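Local coordinates for paenibacillus xanthan lyase (Paenibacillus, PDB 6F2P), which is a xanthan lyase that removes terminal mannose from xanthan side chains, probably by the beta-elimination expected of polysaccharide lyase family 8, at residues 813-827 / 856-870. Numbering follows the deposited sequence.
Sequences VTQPGTYDVKSRIMK and LSKEFTMGSYSFTSP
Phe-867 meets Tyr-819 on the buried side of the antiparallel pair 817-826 and 857-867, and Val-813 at the end of strand 806-813. The Tyr-819 ring presents CD2 to Phe-867 CD1 at 3.5 Å, with the two ring planes 50° apart. Tyr-819 OH gives a hydrogen bond to Gln-815 O (2.6 Å). Phe-867 CG lies anti to its own carbonyl carbon (chi1 -52°), which puts the ring beside the Gly-817 carbonyl; Gly-817 O sits at the ring edge. CD2 of Tyr-865 packs over the centre of one Phe-867 face. Further along this side, Ile-825 CG1 lies 3.5 Å from Phe-860 CD1, the side chains crossing at about a right angle.

Backbone hydrogen bonds join the strands, and a classic beta bulge shifts their register. There Val-821 O accepts Met-862 N at 2.8 Å and, weakly, Gly-863 N, while Val-821 N gives a nearly straight bond to Gly-863 O. Strand 857-867 lies against 817-826, which pairs on its other side with 891-900; strand 871-882, in a second sheet, packs against Val-821 and Phe-867 in a beta-sandwich.

On the other face, Ser-857 OG lies over one guanidinium face of Arg-824. Glu-859 OE1 packs against Arg-824 CB, but stays 4.2 Å from its NE, beyond a salt bridge. Arg-824 NH1 instead reaches Asp-894, a calcium ligand, and Asn-789 O. A leucine at Arg-824 would probably leave Asp-894 without this charged mate.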
ATOM      1  N   VAL A 813      -5.819 -21.812 -12.703  1.00 20.99           N
ATOM      2  CA  VAL A 813      -5.810 -22.760 -13.812  1.00 19.62           C
ATOM      3  C   VAL A 813      -4.429 -22.745 -14.462  1.00 22.16           C
ATOM      4  O   VAL A 813      -4.113 -21.866 -15.273  1.00 18.57           O
ATOM      5  CB  VAL A 813      -6.897 -22.426 -14.848  1.00 20.93           C
ATOM      6  CG1 VAL A 813      -6.876 -23.431 -16.009  1.00 17.51           C
ATOM      7  CG2 VAL A 813      -8.268 -22.388 -14.178  1.00 18.05           C
ATOM      8  N   THR A 814      -3.613 -23.733 -14.104  1.00 20.72           N
ATOM      9  CA  THR A 814      -2.181 -23.710 -14.397  1.00 20.82           C
ATOM     10  C   THR A 814      -1.804 -24.153 -15.805  1.00 22.81           C
ATOM     11  O   THR A 814      -0.657 -23.987 -16.220  1.00 24.94           O
ATOM     12  CB  THR A 814      -1.417 -24.589 -13.404  1.00 25.74           C
ATOM     13  OG1 THR A 814      -1.809 -25.954 -13.585  1.00 24.35           O
ATOM     14  CG2 THR A 814      -1.725 -24.156 -11.971  1.00 25.85           C
ATOM     15  N   GLN A 815      -2.759 -24.731 -16.529  1.00 25.66           N
ATOM     16  CA  GLN A 815      -2.527 -25.181 -17.901  1.00 26.48           C
ATOM     17  C   GLN A 815      -3.675 -24.730 -18.783  1.00 26.39           C
ATOM     18  O   GLN A 815      -4.825 -25.100 -18.543  1.00 28.26           O
ATOM     19  CB  GLN A 815      -2.404 -26.710 -17.974  1.00 17.87           C
ATOM     20  CG  GLN A 815      -1.236 -27.278 -17.196  1.00 17.74           C
ATOM     21  CD  GLN A 815       0.097 -26.786 -17.728  1.00 20.87           C
ATOM     22  OE1 GLN A 815       0.230 -26.474 -18.912  1.00 25.30           O
ATOM     23  NE2 GLN A 815       1.093 -26.718 -16.855  1.00 20.74           N
ATOM     24  N   PRO A 816      -3.371 -23.932 -19.812  1.00 25.61           N
ATOM     25  CA  PRO A 816      -4.420 -23.500 -20.738  1.00 25.12           C
ATOM     26  C   PRO A 816      -5.059 -24.703 -21.413  1.00 23.50           C
ATOM     27  O   PRO A 816      -4.371 -25.681 -21.692  1.00 27.27           O
ATOM     28  CB  PRO A 816      -3.654 -22.660 -21.767  1.00 22.77           C
ATOM     29  CG  PRO A 816      -2.241 -23.129 -21.671  1.00 21.17           C
ATOM     30  CD  PRO A 816      -2.032 -23.493 -20.238  1.00 22.38           C
ATOM     31  N   GLY A 817      -6.362 -24.631 -21.654  1.00 20.32           N
ATOM     32  CA  GLY A 817      -7.071 -25.680 -22.353  1.00 17.71           C
ATOM     33  C   GLY A 817      -8.566 -25.508 -22.207  1.00 26.35           C
ATOM     34  O   GLY A 817      -9.031 -24.588 -21.535  1.00 27.12           O
ATOM     35  N   THR A 818      -9.325 -26.390 -22.848  1.00 23.51           N
ATOM     36  CA  THR A 818     -10.764 -26.437 -22.650  1.00 23.78           C
ATOM     37  C   THR A 818     -11.109 -27.566 -21.686  1.00 27.47           C
ATOM     38  O   THR A 818     -10.910 -28.737 -21.988  1.00 30.88           O
ATOM     39  CB  THR A 818     -11.504 -26.643 -23.974  1.00 26.14           C
ATOM     40  OG1 THR A 818     -11.308 -25.497 -24.809  1.00 25.72           O
ATOM     41  CG2 THR A 818     -12.992 -26.843 -23.732  1.00 20.07           C
ATOM     42  N   TYR A 819     -11.619 -27.211 -20.515  1.00 29.59           N
ATOM     43  CA  TYR A 819     -11.898 -28.210 -19.496  1.00 25.06           C
ATOM     44  C   TYR A 819     -13.387 -28.329 -19.197  1.00 34.99           C
ATOM     45  O   TYR A 819     -14.132 -27.345 -19.199  1.00 32.22           O
ATOM     46  CB  TYR A 819     -11.131 -27.901 -18.203  1.00 22.87           C
ATOM     47  CG  TYR A 819      -9.631 -27.835 -18.373  1.00 25.80           C
ATOM     48  CD1 TYR A 819      -8.859 -28.990 -18.391  1.00 26.95           C
ATOM     49  CD2 TYR A 819      -8.985 -26.618 -18.521  1.00 22.63           C
ATOM     50  CE1 TYR A 819      -7.488 -28.931 -18.552  1.00 24.84           C
ATOM     51  CE2 TYR A 819      -7.612 -26.549 -18.681  1.00 20.51           C
ATOM     52  CZ  TYR A 819      -6.870 -27.704 -18.695  1.00 23.93           C
ATOM     53  OH  TYR A 819      -5.504 -27.627 -18.855  1.00 29.53           O
ATOM     54  N   ASP A 820     -13.809 -29.560 -18.949  1.00 37.82           N
ATOM     55  CA  ASP A 820     -15.141 -29.831 -18.449  1.00 32.39           C
ATOM     56  C   ASP A 820     -15.112 -29.538 -16.943  1.00 33.11           C
ATOM     57  O   ASP A 820     -14.272 -30.072 -16.215  1.00 29.61           O
ATOM     58  CB  ASP A 820     -15.478 -31.296 -18.732  1.00 36.20           C
ATOM     59  CG  ASP A 820     -16.953 -31.587 -18.641  1.00 50.90           C
ATOM     60  OD1 ASP A 820     -17.755 -30.633 -18.720  1.00 49.56           O
ATOM     61  OD2 ASP A 820     -17.307 -32.777 -18.497  1.00 58.82           O
ATOM     62  N   VAL A 821     -15.999 -28.665 -16.475  1.00 35.56           N
ATOM     63  CA  VAL A 821     -15.974 -28.267 -15.069  1.00 28.04           C
ATOM     64  C   VAL A 821     -16.926 -29.083 -14.205  1.00 28.83           C
ATOM     65  O   VAL A 821     -18.140 -29.038 -14.393  1.00 34.19           O
ATOM     66  CB  VAL A 821     -16.294 -26.781 -14.892  1.00 23.32           C
ATOM     67  CG1 VAL A 821     -16.262 -26.414 -13.415  1.00 22.22           C
ATOM     68  CG2 VAL A 821     -15.299 -25.945 -15.668  1.00 20.99           C
ATOM     69  N   LYS A 822     -16.361 -29.822 -13.255  1.00 24.71           N
ATOM     70  CA  LYS A 822     -17.136 -30.661 -12.347  1.00 25.02           C
ATOM     71  C   LYS A 822     -17.038 -30.175 -10.897  1.00 29.17           C
ATOM     72  O   LYS A 822     -16.040 -29.578 -10.486  1.00 28.09           O
ATOM     73  CB  LYS A 822     -16.662 -32.116 -12.434  1.00 25.86           C
ATOM     74  CG  LYS A 822     -16.731 -32.714 -13.829  1.00 33.33           C
ATOM     75  CD  LYS A 822     -16.456 -34.219 -13.835  1.00 33.69           C
ATOM     76  CE  LYS A 822     -16.886 -34.840 -15.161  1.00 34.94           C
ATOM     77  NZ  LYS A 822     -16.633 -36.309 -15.255  1.00 35.43           N
ATOM     78  N   SER A 823     -18.074 -30.435 -10.114  1.00 26.40           N
ATOM     79  CA  SER A 823     -18.017 -30.129  -8.692  1.00 27.08           C
ATOM     80  C   SER A 823     -18.548 -31.303  -7.888  1.00 24.00           C
ATOM     81  O   SER A 823     -19.499 -31.963  -8.301  1.00 28.66           O
ATOM     82  CB  SER A 823     -18.811 -28.860  -8.371  1.00 26.69           C
ATOM     83  OG  SER A 823     -20.191 -29.043  -8.625  1.00 33.68           O
ATOM     84  N   ARG A 824     -17.912 -31.582  -6.757  1.00 24.49           N
ATOM     85  CA  ARG A 824     -18.364 -32.654  -5.878  1.00 29.01           C
ATOM     86  C   ARG A 824     -19.186 -32.042  -4.759  1.00 25.89           C
ATOM     87  O   ARG A 824     -18.704 -31.185  -4.025  1.00 27.98           O
ATOM     88  CB  ARG A 824     -17.186 -33.456  -5.315  1.00 24.87           C
ATOM     89  CG  ARG A 824     -17.589 -34.683  -4.517  1.00 26.47           C
ATOM     90  CD  ARG A 824     -16.368 -35.480  -4.066  1.00 31.94           C
ATOM     91  NE  ARG A 824     -16.665 -36.900  -3.883  1.00 41.12           N
ATOM     92  CZ  ARG A 824     -16.766 -37.503  -2.702  1.00 41.78           C
ATOM     93  NH1 ARG A 824     -16.590 -36.819  -1.583  1.00 36.06           N
ATOM     94  NH2 ARG A 824     -17.038 -38.799  -2.641  1.00 46.97           N
ATOM     95  N   ILE A 825     -20.436 -32.478  -4.658  1.00 22.30           N
ATOM     96  CA  ILE A 825     -21.390 -31.912  -3.723  1.00 26.28           C
ATOM     97  C   ILE A 825     -21.773 -32.947  -2.664  1.00 34.55           C
ATOM     98  O   ILE A 825     -22.123 -34.083  -3.002  1.00 38.32           O
ATOM     99  CB  ILE A 825     -22.671 -31.461  -4.465  1.00 29.21           C
ATOM    100  CG1 ILE A 825     -22.336 -30.455  -5.582  1.00 24.41           C
ATOM    101  CG2 ILE A 825     -23.713 -30.934  -3.480  1.00 27.78           C
ATOM    102  CD1 ILE A 825     -21.499 -29.272  -5.138  1.00 25.64           C
ATOM    103  N   MET A 826     -21.701 -32.567  -1.389  1.00 28.39           N
ATOM    104  CA  MET A 826     -22.158 -33.450  -0.319  1.00 28.97           C
ATOM    105  C   MET A 826     -23.674 -33.336  -0.161  1.00 36.37           C
ATOM    106  O   MET A 826     -24.256 -32.265  -0.386  1.00 28.04           O
ATOM    107  CB  MET A 826     -21.461 -33.107   0.992  1.00 27.77           C
ATOM    108  CG  MET A 826     -19.954 -33.112   0.903  1.00 26.15           C
ATOM    109  SD  MET A 826     -19.325 -34.771   0.638  1.00 38.64           S
ATOM    110  CE  MET A 826     -18.734 -34.606  -1.030  1.00 41.89           C
ATOM    111  N   LYS A 827     -24.316 -34.440   0.213  1.00 33.58           N
ATOM    112  CA  LYS A 827     -25.760 -34.432   0.417  1.00 33.72           C
ATOM    113  C   LYS A 827     -26.119 -33.571   1.622  1.00 36.48           C
ATOM    114  O   LYS A 827     -25.465 -33.630   2.667  1.00 33.95           O
ATOM    115  CB  LYS A 827     -26.302 -35.854   0.612  1.00 40.36           C
ATOM    116  CG  LYS A 827     -27.823 -35.934   0.769  1.00 42.42           C
ATOM    117  CD  LYS A 827     -28.280 -37.365   1.025  1.00 47.71           C
ATOM    118  CE  LYS A 827     -29.768 -37.441   1.339  1.00 38.49           C
ATOM    119  NZ  LYS A 827     -30.141 -38.828   1.739  1.00 45.96           N
ATOM    120  N   LEU A 856     -24.211 -40.251  -0.377  1.00 43.85           N
ATOM    121  CA  LEU A 856     -23.756 -39.125   0.433  1.00 42.32           C
ATOM    122  C   LEU A 856     -23.182 -37.977  -0.381  1.00 37.20           C
ATOM    123  O   LEU A 856     -23.017 -36.869   0.132  1.00 38.17           O
ATOM    124  CB  LEU A 856     -22.704 -39.611   1.421  1.00 39.50           C
ATOM    125  CG  LEU A 856     -23.280 -40.556   2.464  1.00 34.24           C
ATOM    126  CD1 LEU A 856     -22.157 -41.213   3.237  1.00 41.46           C
ATOM    127  CD2 LEU A 856     -24.212 -39.779   3.382  1.00 30.26           C
ATOM    128  N   SER A 857     -22.866 -38.250  -1.643  1.00 36.51           N
ATOM    129  CA  SER A 857     -22.265 -37.252  -2.511  1.00 31.12           C
ATOM    130  C   SER A 857     -22.462 -37.629  -3.967  1.00 33.83           C
ATOM    131  O   SER A 857     -22.645 -38.798  -4.290  1.00 44.58           O
ATOM    132  CB  SER A 857     -20.775 -37.133  -2.214  1.00 31.55           C
ATOM    133  OG  SER A 857     -20.119 -38.374  -2.409  1.00 32.63           O
ATOM    134  N   LYS A 858     -22.426 -36.633  -4.844  1.00 35.25           N
ATOM    135  CA  LYS A 858     -22.498 -36.868  -6.281  1.00 31.02           C
ATOM    136  C   LYS A 858     -21.541 -35.932  -7.001  1.00 31.21           C
ATOM    137  O   LYS A 858     -21.212 -34.861  -6.500  1.00 35.05           O
ATOM    138  CB  LYS A 858     -23.918 -36.642  -6.809  1.00 33.26           C
ATOM    139  CG  LYS A 858     -24.963 -37.602  -6.271  1.00 35.83           C
ATOM    140  CD  LYS A 858     -26.230 -37.556  -7.111  1.00 39.82           C
ATOM    141  CE  LYS A 858     -26.865 -36.166  -7.126  1.00 31.99           C
ATOM    142  NZ  LYS A 858     -28.130 -36.126  -7.937  1.00 31.93           N
ATOM    143  N   GLU A 859     -21.097 -36.339  -8.182  1.00 31.81           N
ATOM    144  CA  GLU A 859     -20.236 -35.497  -8.995  1.00 28.97           C
ATOM    145  C   GLU A 859     -21.062 -34.826 -10.082  1.00 36.06           C
ATOM    146  O   GLU A 859     -21.506 -35.486 -11.023  1.00 40.73           O
ATOM    147  CB  GLU A 859     -19.138 -36.328  -9.647  1.00 29.24           C
ATOM    148  CG  GLU A 859     -17.976 -35.495 -10.115  1.00 33.16           C
ATOM    149  CD  GLU A 859     -17.078 -35.087  -8.971  1.00 35.20           C
ATOM    150  OE1 GLU A 859     -17.046 -35.812  -7.950  1.00 37.49           O
ATOM    151  OE2 GLU A 859     -16.400 -34.044  -9.090  1.00 38.99           O
ATOM    152  N   PHE A 860     -21.267 -33.519  -9.954  1.00 30.60           N
ATOM    153  CA  PHE A 860     -22.031 -32.773 -10.941  1.00 23.97           C
ATOM    154  C   PHE A 860     -21.129 -32.279 -12.058  1.00 28.81           C
ATOM    155  O   PHE A 860     -20.075 -31.706 -11.802  1.00 37.91           O
ATOM    156  CB  PHE A 860     -22.749 -31.584 -10.291  1.00 22.42           C
ATOM    157  CG  PHE A 860     -23.900 -31.981  -9.418  1.00 24.82           C
ATOM    158  CD1 PHE A 860     -23.682 -32.467  -8.132  1.00 25.19           C
ATOM    159  CD2 PHE A 860     -25.203 -31.877  -9.879  1.00 27.49           C
ATOM    160  CE1 PHE A 860     -24.744 -32.842  -7.320  1.00 22.66           C
ATOM    161  CE2 PHE A 860     -26.273 -32.246  -9.072  1.00 25.35           C
ATOM    162  CZ  PHE A 860     -26.042 -32.730  -7.789  1.00 24.39           C
ATOM    163  N   THR A 861     -21.545 -32.505 -13.298  1.00 31.26           N
ATOM    164  CA  THR A 861     -20.868 -31.916 -14.443  1.00 30.07           C
ATOM    165  C   THR A 861     -21.568 -30.609 -14.791  1.00 30.30           C
ATOM    166  O   THR A 861     -22.686 -30.611 -15.306  1.00 31.77           O
ATOM    167  CB  THR A 861     -20.895 -32.851 -15.659  1.00 24.12           C
ATOM    168  OG1 THR A 861     -20.403 -34.138 -15.280  1.00 31.84           O
ATOM    169  CG2 THR A 861     -20.021 -32.300 -16.767  1.00 32.44           C
ATOM    170  N   MET A 862     -20.913 -29.493 -14.493  1.00 29.52           N
ATOM    171  CA  MET A 862     -21.523 -28.186 -14.693  1.00 33.57           C
ATOM    172  C   MET A 862     -21.533 -27.835 -16.169  1.00 32.22           C
ATOM    173  O   MET A 862     -22.521 -27.321 -16.693  1.00 36.12           O
ATOM    174  CB  MET A 862     -20.768 -27.110 -13.912  1.00 31.76           C
ATOM    175  CG  MET A 862     -20.440 -27.474 -12.470  1.00 27.91           C
ATOM    176  SD  MET A 862     -21.909 -27.767 -11.482  1.00 40.28           S
ATOM    177  CE  MET A 862     -22.735 -26.178 -11.604  1.00 38.76           C
ATOM    178  N   GLY A 863     -20.423 -28.110 -16.838  1.00 28.74           N
ATOM    179  CA  GLY A 863     -20.307 -27.792 -18.245  1.00 31.30           C
ATOM    180  C   GLY A 863     -18.881 -27.505 -18.656  1.00 33.19           C
ATOM    181  O   GLY A 863     -17.956 -27.621 -17.855  1.00 38.07           O
ATOM    182  N   SER A 864     -18.705 -27.104 -19.908  1.00 40.10           N
ATOM    183  CA  SER A 864     -17.375 -26.918 -20.466  1.00 32.68           C
ATOM    184  C   SER A 864     -17.017 -25.437 -20.654  1.00 32.63           C
ATOM    185  O   SER A 864     -17.893 -24.603 -20.892  1.00 28.87           O
ATOM    186  CB  SER A 864     -17.276 -27.667 -21.787  1.00 27.26           C
ATOM    187  OG  SER A 864     -15.948 -27.668 -22.264  1.00 46.03           O
ATOM    188  N   TYR A 865     -15.726 -25.127 -20.550  1.00 26.86           N
ATOM    189  CA  TYR A 865     -15.240 -23.758 -20.651  1.00 21.69           C
ATOM    190  C   TYR A 865     -13.831 -23.732 -21.219  1.00 27.90           C
ATOM    191  O   TYR A 865     -13.005 -24.603 -20.919  1.00 27.26           O
ATOM    192  CB  TYR A 865     -15.236 -23.089 -19.279  1.00 23.81           C
ATOM    193  CG  TYR A 865     -14.968 -21.592 -19.300  1.00 27.11           C
ATOM    194  CD1 TYR A 865     -16.013 -20.686 -19.409  1.00 26.53           C
ATOM    195  CD2 TYR A 865     -13.674 -21.090 -19.193  1.00 23.74           C
ATOM    196  CE1 TYR A 865     -15.779 -19.321 -19.421  1.00 27.61           C
ATOM    197  CE2 TYR A 865     -13.432 -19.728 -19.203  1.00 23.63           C
ATOM    198  CZ  TYR A 865     -14.491 -18.846 -19.317  1.00 29.17           C
ATOM    199  OH  TYR A 865     -14.268 -17.480 -19.323  1.00 28.71           O
ATOM    200  N   SER A 866     -13.547 -22.721 -22.032  1.00 27.77           N
ATOM    201  CA  SER A 866     -12.234 -22.613 -22.645  1.00 26.48           C
ATOM    202  C   SER A 866     -11.352 -21.580 -21.942  1.00 27.85           C
ATOM    203  O   SER A 866     -11.656 -20.385 -21.933  1.00 27.38           O
ATOM    204  CB  SER A 866     -12.363 -22.300 -24.133  1.00 23.55           C
ATOM    205  OG  SER A 866     -11.092 -22.338 -24.753  1.00 39.87           O
ATOM    206  N   PHE A 867     -10.267 -22.063 -21.342  1.00 25.59           N
ATOM    207  CA  PHE A 867      -9.314 -21.208 -20.652  1.00 23.33           C
ATOM    208  C   PHE A 867      -8.131 -20.994 -21.576  1.00 28.21           C
ATOM    209  O   PHE A 867      -7.269 -21.865 -21.705  1.00 27.23           O
ATOM    210  CB  PHE A 867      -8.858 -21.856 -19.349  1.00 20.11           C
ATOM    211  CG  PHE A 867      -9.994 -22.287 -18.456  1.00 27.76           C
ATOM    212  CD1 PHE A 867     -10.657 -23.493 -18.677  1.00 22.61           C
ATOM    213  CD2 PHE A 867     -10.400 -21.489 -17.390  1.00 25.38           C
ATOM    214  CE1 PHE A 867     -11.704 -23.893 -17.853  1.00 21.93           C
ATOM    215  CE2 PHE A 867     -11.446 -21.884 -16.564  1.00 22.87           C
ATOM    216  CZ  PHE A 867     -12.097 -23.088 -16.795  1.00 23.35           C
ATOM    217  N   THR A 868      -8.107 -19.831 -22.220  1.00 28.47           N
ATOM    218  CA  THR A 868      -7.170 -19.552 -23.305  1.00 25.00           C
ATOM    219  C   THR A 868      -5.755 -19.358 -22.790  1.00 24.59           C
ATOM    220  O   THR A 868      -4.783 -19.722 -23.452  1.00 27.24           O
ATOM    221  CB  THR A 868      -7.590 -18.289 -24.080  1.00 33.03           C
ATOM    222  OG1 THR A 868      -7.561 -17.157 -23.201  1.00 42.32           O
ATOM    223  CG2 THR A 868      -9.001 -18.448 -24.638  1.00 41.89           C
ATOM    224  N   SER A 869      -5.649 -18.785 -21.595  0.50 27.00           N
ATOM    225  CA  SER A 869      -4.363 -18.489 -20.981  0.50 26.15           C
ATOM    226  C   SER A 869      -4.336 -19.034 -19.554  0.50 25.51           C
ATOM    227  O   SER A 869      -5.378 -19.142 -18.903  0.50 21.75           O
ATOM    228  CB  SER A 869      -4.119 -16.975 -20.975  0.50 24.59           C
ATOM    229  OG  SER A 869      -5.191 -16.297 -20.346  0.50 23.61           O
ATOM    230  N   PRO A 870      -3.141 -19.389 -19.062  1.00 25.37           N
ATOM    231  CA  PRO A 870      -3.038 -19.903 -17.701  1.00 21.80           C
ATOM    232  C   PRO A 870      -3.074 -18.736 -16.724  1.00 26.78           C
ATOM    233  O   PRO A 870      -2.490 -17.682 -16.997  1.00 26.34           O
ATOM    234  CB  PRO A 870      -1.664 -20.567 -17.690  1.00 18.73           C
ATOM    235  CG  PRO A 870      -0.869 -19.773 -18.664  1.00 20.26           C
ATOM    236  CD  PRO A 870      -1.828 -19.315 -19.727  1.00 21.46           C
TER
HETATM  237  O   HOH W   1     -19.142 -38.437  -5.366  1.00 36.86           O
HETATM  238  O   HOH W   2     -23.323 -35.673   3.034  1.00 36.70           O